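Local coordinates for RabGDI protein (Plasmodium falciparum 3D7, PDB 3P1W), which probably binds prenylated Rab GTPases and slows their release of GDP, at residues V23-T28 with I46-R51; E32-G37 with E260-M265; T191-Y196 with D220-P225; Q325-I330 with K408-S413; D360-L365 with I381-V386. All coordinates share one frame; numbering follows the deposited sequence.

Interaction 1 of 5, residues V23-T28 with I46-R51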
# COMPACT_ATOMS: atom_id res chain seq x y z
N VAL A 23 18.89 -14.16 -11.66
CA VAL A 23 18.71 -13.02 -10.76
C VAL A 23 18.97 -13.47 -9.33
O VAL A 23 18.50 -14.53 -8.92
CB VAL A 23 17.29 -12.42 -10.87
CG1 VAL A 23 17.17 -11.14 -10.02
CG2 VAL A 23 16.93 -12.12 -12.32
N ILE A 24 19.73 -12.67 -8.59
CA ILE A 24 19.81 -12.83 -7.14
C ILE A 24 19.02 -11.66 -6.51
O ILE A 24 19.14 -10.49 -6.92
CB ILE A 24 21.26 -12.86 -6.61
CG1 ILE A 24 22.00 -14.07 -7.17
CG2 ILE A 24 21.29 -12.89 -5.07
CD1 ILE A 24 23.47 -14.11 -6.79
N ILE A 25 18.19 -12.00 -5.54
CA ILE A 25 17.29 -11.05 -4.92
C ILE A 25 17.71 -10.91 -3.47
O ILE A 25 17.88 -11.92 -2.80
CB ILE A 25 15.79 -11.48 -5.04
CG1 ILE A 25 15.33 -11.53 -6.51
CG2 ILE A 25 14.88 -10.46 -4.34
CD1 ILE A 25 15.45 -12.89 -7.18
N LEU A 26 17.89 -9.67 -2.99
CA LEU A 26 18.36 -9.43 -1.65
C LEU A 26 17.25 -8.71 -0.89
O LEU A 26 16.82 -7.64 -1.31
CB LEU A 26 19.63 -8.59 -1.67
CG LEU A 26 20.76 -9.11 -2.55
CD1 LEU A 26 21.93 -8.15 -2.48
CD2 LEU A 26 21.18 -10.51 -2.14
N GLY A 27 16.80 -9.31 0.22
CA GLY A 27 15.68 -8.80 1.02
C GLY A 27 14.45 -9.62 0.71
O GLY A 27 14.28 -10.06 -0.44
N THR A 28 13.61 -9.87 1.72
CA THR A 28 12.32 -10.52 1.51
C THR A 28 11.12 -9.59 1.84
O THR A 28 10.04 -10.06 2.19
CB THR A 28 12.21 -11.88 2.24
OG1 THR A 28 12.47 -11.73 3.64
CG2 THR A 28 13.27 -12.90 1.64
N ILE A 46 16.67 -18.34 -9.84
CA ILE A 46 16.85 -17.29 -8.85
C ILE A 46 17.35 -17.82 -7.51
O ILE A 46 17.15 -18.99 -7.18
CB ILE A 46 15.53 -16.48 -8.60
CG1 ILE A 46 14.48 -17.32 -7.85
CG2 ILE A 46 14.95 -15.97 -9.91
CD1 ILE A 46 13.18 -16.54 -7.48
N LEU A 47 17.96 -16.92 -6.75
CA LEU A 47 18.35 -17.16 -5.37
C LEU A 47 17.84 -15.94 -4.59
O LEU A 47 18.06 -14.81 -5.03
CB LEU A 47 19.86 -17.23 -5.24
CG LEU A 47 20.45 -17.41 -3.83
CD1 LEU A 47 19.95 -18.69 -3.16
CD2 LEU A 47 21.99 -17.42 -3.89
N VAL A 48 17.21 -16.17 -3.44
CA VAL A 48 16.69 -15.08 -2.59
C VAL A 48 17.39 -15.15 -1.24
O VAL A 48 17.34 -16.20 -0.58
CB VAL A 48 15.16 -15.19 -2.42
CG1 VAL A 48 14.61 -14.03 -1.56
CG2 VAL A 48 14.49 -15.23 -3.80
N LEU A 49 18.05 -14.05 -0.85
CA LEU A 49 18.86 -13.99 0.37
C LEU A 49 18.42 -12.85 1.25
O LEU A 49 18.11 -11.77 0.73
CB LEU A 49 20.34 -13.74 0.02
CG LEU A 49 20.93 -14.73 -0.97
CD1 LEU A 49 22.39 -14.39 -1.25
CD2 LEU A 49 20.80 -16.14 -0.42
N ASP A 50 18.43 -13.06 2.57
CA ASP A 50 18.09 -12.03 3.53
C ASP A 50 19.00 -12.13 4.73
O ASP A 50 19.20 -13.22 5.30
CB ASP A 50 16.61 -12.19 3.94
CG ASP A 50 16.03 -10.95 4.65
OD1 ASP A 50 16.74 -10.25 5.39
OD2 ASP A 50 14.84 -10.68 4.41
N ARG A 51 19.56 -11.00 5.14
CA ARG A 51 20.43 -10.95 6.30
C ARG A 51 19.72 -11.26 7.62
O ARG A 51 20.34 -11.68 8.58
CB ARG A 51 21.12 -9.58 6.39
CG ARG A 51 20.20 -8.44 6.78
CD ARG A 51 20.95 -7.12 7.01
NE ARG A 51 21.34 -6.48 5.77
CZ ARG A 51 20.57 -5.67 5.03
NH1 ARG A 51 19.32 -5.41 5.37
NH2 ARG A 51 21.06 -5.13 3.93

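Interaction 2 of 5, residues E32-G37 with E260-M265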
# COMPACT_ATOMS: atom_id res chain seq x y z
N GLU A 32 10.15 -7.60 -3.20
CA GLU A 32 11.16 -8.62 -3.56
C GLU A 32 10.54 -10.01 -3.72
O GLU A 32 10.86 -10.76 -4.66
CB GLU A 32 12.28 -8.65 -2.53
CG GLU A 32 13.37 -7.57 -2.74
CD GLU A 32 12.94 -6.16 -2.32
OE1 GLU A 32 12.06 -6.03 -1.44
OE2 GLU A 32 13.49 -5.17 -2.86
N CYS A 33 9.67 -10.37 -2.78
CA CYS A 33 8.98 -11.65 -2.82
C CYS A 33 8.09 -11.79 -4.06
O CYS A 33 8.11 -12.83 -4.77
CB CYS A 33 8.15 -11.83 -1.58
SG CYS A 33 9.14 -12.06 -0.11
N ILE A 34 7.32 -10.74 -4.35
CA ILE A 34 6.43 -10.73 -5.53
C ILE A 34 7.22 -10.85 -6.84
O ILE A 34 6.88 -11.67 -7.73
CB ILE A 34 5.53 -9.44 -5.54
CG1 ILE A 34 4.60 -9.45 -4.32
CG2 ILE A 34 4.76 -9.34 -6.84
CD1 ILE A 34 3.96 -8.08 -3.94
N LEU A 35 8.30 -10.08 -6.95
CA LEU A 35 9.17 -10.14 -8.11
C LEU A 35 9.84 -11.52 -8.24
O LEU A 35 9.94 -12.06 -9.33
CB LEU A 35 10.24 -9.03 -8.07
CG LEU A 35 9.74 -7.64 -8.47
CD1 LEU A 35 10.66 -6.54 -7.95
CD2 LEU A 35 9.54 -7.54 -9.97
N SER A 36 10.25 -12.10 -7.11
CA SER A 36 10.82 -13.46 -7.11
C SER A 36 9.80 -14.47 -7.65
O SER A 36 10.16 -15.37 -8.44
CB SER A 36 11.26 -13.87 -5.69
OG SER A 36 12.32 -13.06 -5.22
N GLY A 37 8.55 -14.33 -7.21
CA GLY A 37 7.43 -15.14 -7.67
C GLY A 37 7.23 -15.07 -9.17
O GLY A 37 7.15 -16.11 -9.84
N GLU A 260 5.93 -15.93 2.99
CA GLU A 260 5.76 -17.39 3.22
C GLU A 260 5.20 -18.08 1.98
O GLU A 260 5.73 -19.11 1.52
CB GLU A 260 4.78 -17.62 4.38
CG GLU A 260 5.27 -17.14 5.76
CD GLU A 260 6.31 -18.06 6.40
OE1 GLU A 260 6.60 -19.15 5.84
OE2 GLU A 260 6.83 -17.68 7.48
N GLY A 261 4.12 -17.52 1.46
CA GLY A 261 3.50 -17.96 0.23
C GLY A 261 4.45 -18.03 -0.94
O GLY A 261 4.52 -19.04 -1.64
N PHE A 262 5.19 -16.95 -1.17
CA PHE A 262 6.11 -16.91 -2.31
C PHE A 262 7.33 -17.84 -2.11
O PHE A 262 7.80 -18.45 -3.08
CB PHE A 262 6.56 -15.48 -2.63
CG PHE A 262 5.56 -14.72 -3.46
CD1 PHE A 262 5.37 -15.03 -4.79
CD2 PHE A 262 4.81 -13.69 -2.90
CE1 PHE A 262 4.44 -14.33 -5.55
CE2 PHE A 262 3.90 -12.99 -3.66
CZ PHE A 262 3.72 -13.29 -4.98
N SER A 263 7.79 -17.97 -0.87
CA SER A 263 8.87 -18.90 -0.56
C SER A 263 8.45 -20.33 -0.92
O SER A 263 9.19 -21.07 -1.58
CB SER A 263 9.26 -18.81 0.91
OG SER A 263 10.51 -19.44 1.14
N ARG A 264 7.24 -20.69 -0.49
CA ARG A 264 6.68 -22.01 -0.75
C ARG A 264 6.54 -22.24 -2.25
O ARG A 264 6.98 -23.29 -2.77
CB ARG A 264 5.33 -22.16 -0.04
N MET A 265 5.95 -21.28 -2.96
CA MET A 265 5.77 -21.39 -4.41
C MET A 265 7.12 -21.53 -5.12
O MET A 265 7.33 -22.49 -5.86
CB MET A 265 4.98 -20.21 -4.98
CG MET A 265 4.83 -20.21 -6.51
SD MET A 265 5.92 -19.05 -7.42
CE MET A 265 5.89 -19.78 -9.06

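Interaction 3 of 5, residues T191-Y196 with D220-P225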
# COMPACT_ATOMS: atom_id res chain seq x y z
N THR A 191 -10.04 17.38 -19.97
CA THR A 191 -9.39 17.03 -18.71
C THR A 191 -10.42 16.52 -17.71
O THR A 191 -11.62 16.72 -17.88
CB THR A 191 -8.68 18.24 -18.09
OG1 THR A 191 -9.64 19.22 -17.69
CG2 THR A 191 -7.68 18.86 -19.07
N MET A 192 -9.97 15.88 -16.63
CA MET A 192 -10.93 15.42 -15.63
C MET A 192 -11.67 16.60 -15.01
O MET A 192 -12.84 16.48 -14.66
CB MET A 192 -10.27 14.60 -14.51
CG MET A 192 -11.29 13.91 -13.61
SD MET A 192 -12.32 12.74 -14.53
CE MET A 192 -13.75 12.56 -13.48
N LEU A 193 -10.99 17.74 -14.87
CA LEU A 193 -11.59 18.92 -14.27
C LEU A 193 -12.78 19.39 -15.12
O LEU A 193 -13.82 19.74 -14.59
CB LEU A 193 -10.56 20.06 -14.13
CG LEU A 193 -11.12 21.41 -13.65
CD1 LEU A 193 -11.72 21.29 -12.26
CD2 LEU A 193 -10.06 22.51 -13.70
N GLU A 194 -12.62 19.35 -16.43
CA GLU A 194 -13.72 19.73 -17.33
C GLU A 194 -14.90 18.77 -17.17
O GLU A 194 -16.04 19.20 -17.22
CB GLU A 194 -13.25 19.83 -18.78
CG GLU A 194 -12.29 21.00 -19.02
CD GLU A 194 -11.72 21.03 -20.43
OE1 GLU A 194 -12.37 21.61 -21.33
OE2 GLU A 194 -10.62 20.49 -20.65
N ILE A 195 -14.62 17.48 -16.92
CA ILE A 195 -15.69 16.51 -16.66
C ILE A 195 -16.41 16.81 -15.34
O ILE A 195 -17.63 16.75 -15.27
CB ILE A 195 -15.18 15.06 -16.62
CG1 ILE A 195 -14.64 14.62 -17.99
CG2 ILE A 195 -16.31 14.12 -16.17
CD1 ILE A 195 -15.70 14.56 -19.09
N TYR A 196 -15.65 17.13 -14.29
CA TYR A 196 -16.26 17.53 -13.02
C TYR A 196 -17.19 18.74 -13.21
O TYR A 196 -18.33 18.73 -12.76
CB TYR A 196 -15.19 17.88 -11.98
CG TYR A 196 -14.45 16.71 -11.34
CD1 TYR A 196 -15.10 15.52 -11.01
CD2 TYR A 196 -13.10 16.84 -11.02
CE1 TYR A 196 -14.41 14.47 -10.36
CE2 TYR A 196 -12.40 15.79 -10.39
CZ TYR A 196 -13.05 14.60 -10.08
OH TYR A 196 -12.35 13.58 -9.45
N ASP A 220 -2.89 16.68 -9.32
CA ASP A 220 -2.32 16.80 -10.69
C ASP A 220 -3.24 16.20 -11.76
O ASP A 220 -3.29 16.71 -12.89
CB ASP A 220 -0.93 16.13 -10.77
CG ASP A 220 0.13 16.81 -9.91
OD1 ASP A 220 -0.12 17.90 -9.35
OD2 ASP A 220 1.22 16.25 -9.78
N TYR A 221 -3.96 15.14 -11.42
CA TYR A 221 -4.88 14.49 -12.37
C TYR A 221 -5.91 15.44 -12.99
O TYR A 221 -6.40 15.17 -14.08
CB TYR A 221 -5.62 13.31 -11.73
CG TYR A 221 -6.76 13.71 -10.83
CD1 TYR A 221 -8.06 13.81 -11.31
CD2 TYR A 221 -6.54 14.01 -9.50
CE1 TYR A 221 -9.10 14.17 -10.50
CE2 TYR A 221 -7.58 14.39 -8.66
CZ TYR A 221 -8.87 14.47 -9.17
OH TYR A 221 -9.92 14.86 -8.38
N LEU A 222 -6.24 16.52 -12.28
CA LEU A 222 -7.26 17.48 -12.72
C LEU A 222 -6.93 18.04 -14.09
O LEU A 222 -7.83 18.26 -14.89
CB LEU A 222 -7.41 18.63 -11.73
CG LEU A 222 -8.14 18.32 -10.41
CD1 LEU A 222 -8.12 19.55 -9.50
CD2 LEU A 222 -9.57 17.86 -10.64
N LYS A 223 -5.64 18.24 -14.35
CA LYS A 223 -5.17 18.82 -15.61
C LYS A 223 -4.88 17.77 -16.68
O LYS A 223 -4.65 18.12 -17.82
CB LYS A 223 -3.91 19.64 -15.34
CG LYS A 223 -4.18 20.82 -14.40
CD LYS A 223 -2.90 21.59 -14.04
CE LYS A 223 -3.21 23.09 -13.88
NZ LYS A 223 -2.01 23.88 -13.46
N GLN A 224 -4.87 16.50 -16.31
CA GLN A 224 -4.64 15.39 -17.24
C GLN A 224 -5.94 14.95 -17.92
O GLN A 224 -7.03 15.24 -17.43
CB GLN A 224 -4.04 14.20 -16.49
CG GLN A 224 -2.69 14.47 -15.85
CD GLN A 224 -2.09 13.23 -15.20
OE1 GLN A 224 -2.72 12.57 -14.37
NE2 GLN A 224 -0.85 12.90 -15.58
N PRO A 225 -5.83 14.23 -19.06
CA PRO A 225 -7.02 13.73 -19.75
C PRO A 225 -7.95 12.88 -18.87
O PRO A 225 -7.47 12.09 -18.05
CB PRO A 225 -6.43 12.88 -20.89
CG PRO A 225 -5.12 13.54 -21.19
CD PRO A 225 -4.59 13.96 -19.83

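Interaction 4 of 5, residues Q325-I330 with K408-S413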
# COMPACT_ATOMS: atom_id res chain seq x y z
N GLN A 325 10.96 11.34 4.47
CA GLN A 325 10.75 10.33 5.52
C GLN A 325 9.26 10.03 5.65
O GLN A 325 8.43 10.87 5.32
CB GLN A 325 11.26 10.83 6.89
CG GLN A 325 12.77 11.04 6.98
CD GLN A 325 13.24 11.23 8.40
OE1 GLN A 325 12.78 12.12 9.09
NE2 GLN A 325 14.19 10.40 8.83
N VAL A 326 8.96 8.85 6.17
CA VAL A 326 7.60 8.42 6.49
C VAL A 326 7.53 8.13 7.99
O VAL A 326 8.50 7.64 8.57
CB VAL A 326 7.19 7.20 5.64
CG1 VAL A 326 8.19 5.99 5.81
CG2 VAL A 326 5.77 6.75 6.03
N ILE A 327 6.39 8.47 8.64
CA ILE A 327 6.13 8.08 10.01
C ILE A 327 4.93 7.16 10.00
O ILE A 327 3.95 7.39 9.26
CB ILE A 327 5.92 9.32 10.95
CG1 ILE A 327 5.64 8.87 12.38
CG2 ILE A 327 4.81 10.27 10.38
CD1 ILE A 327 5.75 10.04 13.43
N ARG A 328 5.06 6.05 10.72
CA ARG A 328 3.96 5.16 11.00
C ARG A 328 3.85 4.94 12.49
O ARG A 328 4.85 4.69 13.17
CB ARG A 328 4.12 3.78 10.30
CG ARG A 328 4.18 3.87 8.81
CD ARG A 328 4.10 2.53 8.11
NE ARG A 328 4.21 2.74 6.67
CZ ARG A 328 5.38 2.86 6.01
NH1 ARG A 328 6.54 2.73 6.63
NH2 ARG A 328 5.38 3.09 4.71
N CYS A 329 2.63 5.07 12.99
CA CYS A 329 2.34 4.91 14.40
C CYS A 329 1.30 3.82 14.52
O CYS A 329 0.16 4.00 14.12
CB CYS A 329 1.79 6.21 15.01
SG CYS A 329 1.63 6.04 16.82
N ILE A 330 1.73 2.68 15.06
CA ILE A 330 0.87 1.56 15.38
C ILE A 330 0.28 1.76 16.77
O ILE A 330 1.02 1.94 17.74
CB ILE A 330 1.65 0.23 15.31
CG1 ILE A 330 2.16 -0.00 13.87
CG2 ILE A 330 0.78 -0.94 15.84
CD1 ILE A 330 3.27 -1.08 13.73
N LYS A 408 1.33 2.99 21.85
CA LYS A 408 1.80 3.51 20.57
C LYS A 408 3.18 2.94 20.26
O LYS A 408 4.06 2.88 21.12
CB LYS A 408 1.94 5.03 20.60
CG LYS A 408 0.64 5.79 20.58
CD LYS A 408 0.90 7.27 20.84
CE LYS A 408 -0.42 8.01 21.18
NZ LYS A 408 -0.15 9.46 21.49
N PHE A 409 3.36 2.52 19.02
CA PHE A 409 4.64 2.03 18.53
C PHE A 409 5.01 2.85 17.27
O PHE A 409 4.41 2.65 16.22
CB PHE A 409 4.52 0.55 18.20
CG PHE A 409 3.94 -0.29 19.31
CD1 PHE A 409 4.78 -1.02 20.13
CD2 PHE A 409 2.57 -0.34 19.54
CE1 PHE A 409 4.27 -1.82 21.15
CE2 PHE A 409 2.05 -1.11 20.57
CZ PHE A 409 2.92 -1.87 21.39
N VAL A 410 5.96 3.76 17.39
CA VAL A 410 6.27 4.72 16.35
C VAL A 410 7.56 4.38 15.63
O VAL A 410 8.57 4.05 16.27
CB VAL A 410 6.46 6.12 16.91
CG1 VAL A 410 6.81 7.07 15.76
CG2 VAL A 410 5.19 6.59 17.65
N LYS A 411 7.53 4.44 14.29
CA LYS A 411 8.72 4.21 13.47
C LYS A 411 8.80 5.27 12.38
O LYS A 411 7.84 5.48 11.62
CB LYS A 411 8.72 2.81 12.83
CG LYS A 411 10.00 2.45 12.13
CD LYS A 411 9.94 1.00 11.65
CE LYS A 411 11.22 0.61 10.90
NZ LYS A 411 11.13 -0.82 10.54
N ILE A 412 9.93 5.96 12.34
CA ILE A 412 10.20 6.93 11.31
C ILE A 412 11.30 6.39 10.40
O ILE A 412 12.36 5.94 10.88
CB ILE A 412 10.60 8.29 11.90
CG1 ILE A 412 9.46 8.86 12.74
CG2 ILE A 412 10.99 9.27 10.77
CD1 ILE A 412 9.90 10.03 13.69
N SER A 413 11.03 6.35 9.11
CA SER A 413 11.94 5.73 8.14
C SER A 413 12.29 6.70 7.00
O SER A 413 11.43 7.48 6.54
CB SER A 413 11.31 4.47 7.55
OG SER A 413 10.99 3.51 8.55
O HOH W 1 5.30 1.92 13.59

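Interaction 5 of 5, residues D360-L365 with I381-V386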
# COMPACT_ATOMS: atom_id res chain seq x y z
N ASP A 360 -1.21 13.56 1.86
CA ASP A 360 -2.33 12.96 2.58
C ASP A 360 -1.84 12.18 3.82
O ASP A 360 -0.66 11.76 3.90
CB ASP A 360 -3.13 12.03 1.68
CG ASP A 360 -3.92 12.75 0.58
OD1 ASP A 360 -3.78 13.99 0.36
OD2 ASP A 360 -4.67 12.03 -0.11
N ILE A 361 -2.74 11.94 4.75
CA ILE A 361 -2.49 11.05 5.89
C ILE A 361 -3.50 9.91 5.82
O ILE A 361 -4.63 10.10 5.33
CB ILE A 361 -2.51 11.82 7.22
CG1 ILE A 361 -1.34 12.83 7.22
CG2 ILE A 361 -2.44 10.89 8.42
CD1 ILE A 361 -1.21 13.69 8.51
N TYR A 362 -3.08 8.74 6.28
CA TYR A 362 -3.87 7.52 6.16
C TYR A 362 -3.95 6.78 7.48
O TYR A 362 -3.02 6.81 8.27
CB TYR A 362 -3.25 6.61 5.09
CG TYR A 362 -2.91 7.30 3.78
CD1 TYR A 362 -3.79 7.25 2.70
CD2 TYR A 362 -1.71 8.02 3.61
CE1 TYR A 362 -3.50 7.86 1.49
CE2 TYR A 362 -1.41 8.65 2.40
CZ TYR A 362 -2.30 8.57 1.35
OH TYR A 362 -2.03 9.19 0.17
N ILE A 363 -5.07 6.10 7.72
CA ILE A 363 -5.23 5.25 8.90
C ILE A 363 -5.85 3.93 8.48
O ILE A 363 -6.93 3.92 7.87
CB ILE A 363 -6.11 5.88 9.98
CG1 ILE A 363 -5.70 7.32 10.27
CG2 ILE A 363 -6.14 4.99 11.22
CD1 ILE A 363 -6.58 8.08 11.32
N ASN A 364 -5.17 2.82 8.78
CA ASN A 364 -5.76 1.48 8.62
C ASN A 364 -6.09 0.90 9.97
O ASN A 364 -5.40 1.15 10.94
CB ASN A 364 -4.83 0.57 7.87
CG ASN A 364 -4.90 0.81 6.39
OD1 ASN A 364 -5.83 1.49 5.90
ND2 ASN A 364 -3.94 0.27 5.65
N LEU A 365 -7.18 0.13 10.04
CA LEU A 365 -7.62 -0.47 11.27
C LEU A 365 -7.83 -1.96 10.97
O LEU A 365 -8.53 -2.28 9.99
CB LEU A 365 -8.92 0.20 11.75
CG LEU A 365 -9.65 -0.26 13.00
CD1 LEU A 365 -10.35 -1.60 12.84
CD2 LEU A 365 -8.76 -0.26 14.26
N ILE A 381 -3.20 1.98 12.46
CA ILE A 381 -1.88 2.38 11.99
C ILE A 381 -2.02 3.68 11.20
O ILE A 381 -2.62 3.71 10.13
CB ILE A 381 -1.25 1.29 11.12
CG1 ILE A 381 -1.32 -0.07 11.85
CG2 ILE A 381 0.21 1.70 10.76
CD1 ILE A 381 -2.58 -0.93 11.57
N VAL A 382 -1.47 4.74 11.78
CA VAL A 382 -1.48 6.07 11.17
C VAL A 382 -0.20 6.24 10.39
O VAL A 382 0.86 6.01 10.94
CB VAL A 382 -1.59 7.16 12.24
CG1 VAL A 382 -1.55 8.55 11.59
CG2 VAL A 382 -2.88 7.00 13.10
N SER A 383 -0.27 6.68 9.13
CA SER A 383 0.90 6.86 8.32
C SER A 383 0.85 8.22 7.63
O SER A 383 -0.23 8.67 7.18
CB SER A 383 1.02 5.72 7.28
OG SER A 383 -0.18 5.62 6.50
N ALA A 384 2.01 8.86 7.56
CA ALA A 384 2.14 10.16 6.97
C ALA A 384 3.51 10.37 6.35
O ALA A 384 4.49 9.78 6.81
CB ALA A 384 1.88 11.28 8.03
N THR A 385 3.58 11.24 5.36
CA THR A 385 4.86 11.74 4.85
C THR A 385 5.29 12.88 5.74
O THR A 385 4.50 13.77 6.03
CB THR A 385 4.79 12.22 3.40
OG1 THR A 385 4.22 11.20 2.59
CG2 THR A 385 6.24 12.58 2.86
N VAL A 386 6.54 12.84 6.20
CA VAL A 386 7.03 13.83 7.13
C VAL A 386 7.27 15.16 6.37
O VAL A 386 8.00 15.20 5.39
CB VAL A 386 8.33 13.38 7.79
CG1 VAL A 386 8.89 14.53 8.64
CG2 VAL A 386 8.11 12.09 8.64
O HOH W 2 1.48 13.15 4.91
O HOH W 3 1.47 10.93 2.37

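Interaction 1 of 5, residues V23-T28 with I46-R51
Four backbone hydrogen bonds join Val23-Gly27 to Ile46-Leu49 in parallel register. Ile25 sits at the middle of this ladder. Its N donates to Leu47 O at 2.9 Å, and its O accepts from Leu49 N at 2.9 Å. Gly27 N gives Leu49 O a nearly straight bond of 2.8 Å, with an angle of 170° at the hydrogen. The bond from Leu47 N to Val23 O is longer, at 3.3 Å.

Helix 30-41 connects the two parallel strands and covers one face, a beta-alpha-beta unit. Such a unit opens the Rossmann-like fold of the GDI family. Strand 305-308 pairs with the far edge of Val23-Leu26.

The apolar contacts fall on both faces of the sheet. On the face of Val23, Ile25, Ile46 and Val48, which is covered by helix 30-41, Ile25 CD1 lies 3.9 Å from Ile46 CB. On the other face Leu26 and Leu49 run side by side, with Leu26 CD2 4.0 Å from Leu49 CB.

Side-chain polar contacts gather past the strand ends. Thr28 OG1 donates to the anti lone pair of Asp50 OD2 at 2.7 Å. Asp50 CG is anti to its backbone N (chi1 -164°), which turns the carboxylate to Thr28. Thr28 N adds a weak bond to the same oxygen. Thr28 OG1 also bonds Gly56 N, and Asp50 OD1 takes Asn52 N.

Interaction 2 of 5, residues E32-G37 with E260-M265
Phe262 CG is anti to its own carbonyl carbon (chi1 -82°), which carries the ring across to helix 30-41 at Cys33, Ile34 and Gly37. The second torsion turns one ring face onto the backbone of that helix. Cys33 O stands 3.4 Å above the Phe262 ring plane, offset toward the rim. Ile34 CA lies over the same face, 4.0 Å from the ring centroid and 19° off the normal, a CH-pi contact. Ile34 CG1 meets Phe262 CE2 at 3.7 Å, and Cys33 CB lies 4.0 Å from Phe262 CD2.

Gly37 CA approaches Phe262 CD1 obliquely, at 3.5 Å. Gly37 has no side chain, and its CA comes close to the ring. Met265 bends at chi2, and its CE lies 4.0 Å from Gly37 O. No hydrogen bond crosses between the helices.

Leu106 of helix 101-108, with Thr109 and Val111, also touches Phe262. Leu446 and helix 101-108 pack on Ile34. The segment axes run 9.2 Å apart at an angle of 26°. This is close helix-helix packing in which the ring lies over the backbone of Cys33 and Ile34, with Gly37 CA close beside it. It joins the first helix of the Rossmann-like unit to helix 257-268.

Interaction 3 of 5, residues T191-Y196 with D220-P225
Tyr196 reaches from its helix to Tyr221 and Leu222. Its CB carries CG anti to the carbonyl carbon (chi1 -76°), which brings the ring edge to Leu222 and Tyr221. At that edge, Tyr196 CD2 lies 3.7 Å from Leu222 CD2. CE2 is nearer to that methyl, at 3.5 Å. CE2 also lies 3.3 Å from Tyr221 OH, and CZ is close to the same hydroxyl. At the tip, Tyr196 OH and Tyr221 OH share a hydrogen bond of 2.9 Å. The two tyrosine side chains cross at about a right angle. Met192 CG meets the edge of the Tyr221 ring, 3.8 Å from CE1. Tyr221 in turn stacks on Tyr216.

The start of helix 192-198 is tied to the loop through its backbone. Met192 N donates to Gln224 O at 3.1 Å. Leu193 N donates to a lone pair of Leu222 O at 3.2 Å. Thr191 is the N-cap and forms a capping box with Glu194. Its OG1 accepts from Glu194 N, while Glu194 OE2 accepts from Thr191 N at 3.2 Å.

The first three amides of the helix, Met192 to Glu194, therefore all have acceptors, two of them supplied by the loop before helix 226-243. These carbonyls meet the positive end of the helix dipole, an arrangement likely to be electrostatically favourable.

Interaction 4 of 5, residues Q325-I330 with K408-S413
Six backbone hydrogen bonds pair Val326, Arg328 and Ile330 with Ser413, Lys411 and Phe409 in antiparallel register. Each pair exchanges two bonds. The shortest runs from Phe409 N to Ile330 O, at 2.7 Å. Arg328 N to Lys411 O is nearly straight, with an angle of 174° at the hydrogen. A water also donates to Arg328 O at 2.8 Å and to Phe409 O at 2.9 Å, so both carbonyls have a second donor. The backbone Ile330 O lies in plane at the edge of the Phe409 ring.

Apolar packing fills the face of Ile327, Cys329, Val410 and Ile412. Ile327 CG1 is anti to the backbone N (chi1 180°), which brings it to 3.8 Å from Ile412 CG1, with CD1 beside Val410 CG1. Cys329 SG lies 3.7 Å from Val410 CG2. Ile392 covers Ile327 and Val410 on this face.

On the other face, Ile330 CB meets Phe409 CB at 4.1 Å. Val326 CG2 sits 3.8 Å over the centre of the Arg328 guanidinium.

The like charges of Arg328 and Lys411 stay apart. Arg328 NH2 bonds the carbonyls of Tyr433 and Asp434, and Lys411 NZ makes a long, weak ion pair with Glu58. Their repulsion is probably tempered by these separate partners.

Interaction 5 of 5, residues D360-L365 with I381-V386
Tyr362 and Ser383 exchange two backbone hydrogen bonds, Tyr362 N to Ser383 O at 3.0 Å and Ser383 N to Tyr362 O at 2.9 Å. Asn364 and Ile381 do the same. Ile381 N gives Asn364 O a bond of 2.8 Å, and Asn364 N bonds Ile381 O.

Beyond these pairs, water takes over. One water donates to Asp360 O and bonds Thr385 OG1 at 2.8 Å. A second water accepts from Thr385 N at 2.9 Å. It lies 2.7 Å from Asp360 O and probably donates to it.

The buried polar side chains find partners elsewhere. Ser383 OG lies between its backbone N and carbonyl carbon (chi1 55°), beside Tyr362 CB, and bonds Ala435 O. Asn364 ND2 bonds Ser437 O and Pro93 O. Asp360 bonds His211 and Gln352 N through its two carboxylate oxygens.

On the face of Ile361, Ile363, Val382 and Ala384 the contact is apolar. Ile361 CG1 lies 3.7 Å from Ala384 CB, and Ile363 CG1 is 4.0 Å from Val382 CG2. Pro398 covers Ile361 and Val382.

The strands form a beta hairpin within a larger mixed sheet. Strand 346-350 continues the sheet beyond 361-367, and strand 320-333 continues it beyond 378-385.

From the N terminus, interaction 1 closes a short loop around helix 30-41. Interaction 2 starts on that helix and crosses interaction 1 along the chain. Its long loop ends at helix 257-268, and the two contacts touch through Ser36 and Cys33. Interaction 3 nests inside this loop yet lies far off, in the helical part of the molecule; the centres of interactions 2 and 3 are about 38 Å apart. Both later contacts come after these in the chain, interaction 5 nested inside the loop closed by interaction 4. Strands 320-333 and 378-385 are neighbours, so both belong to one mixed sheet, separate from the Rossmann-like sheet of interaction 1.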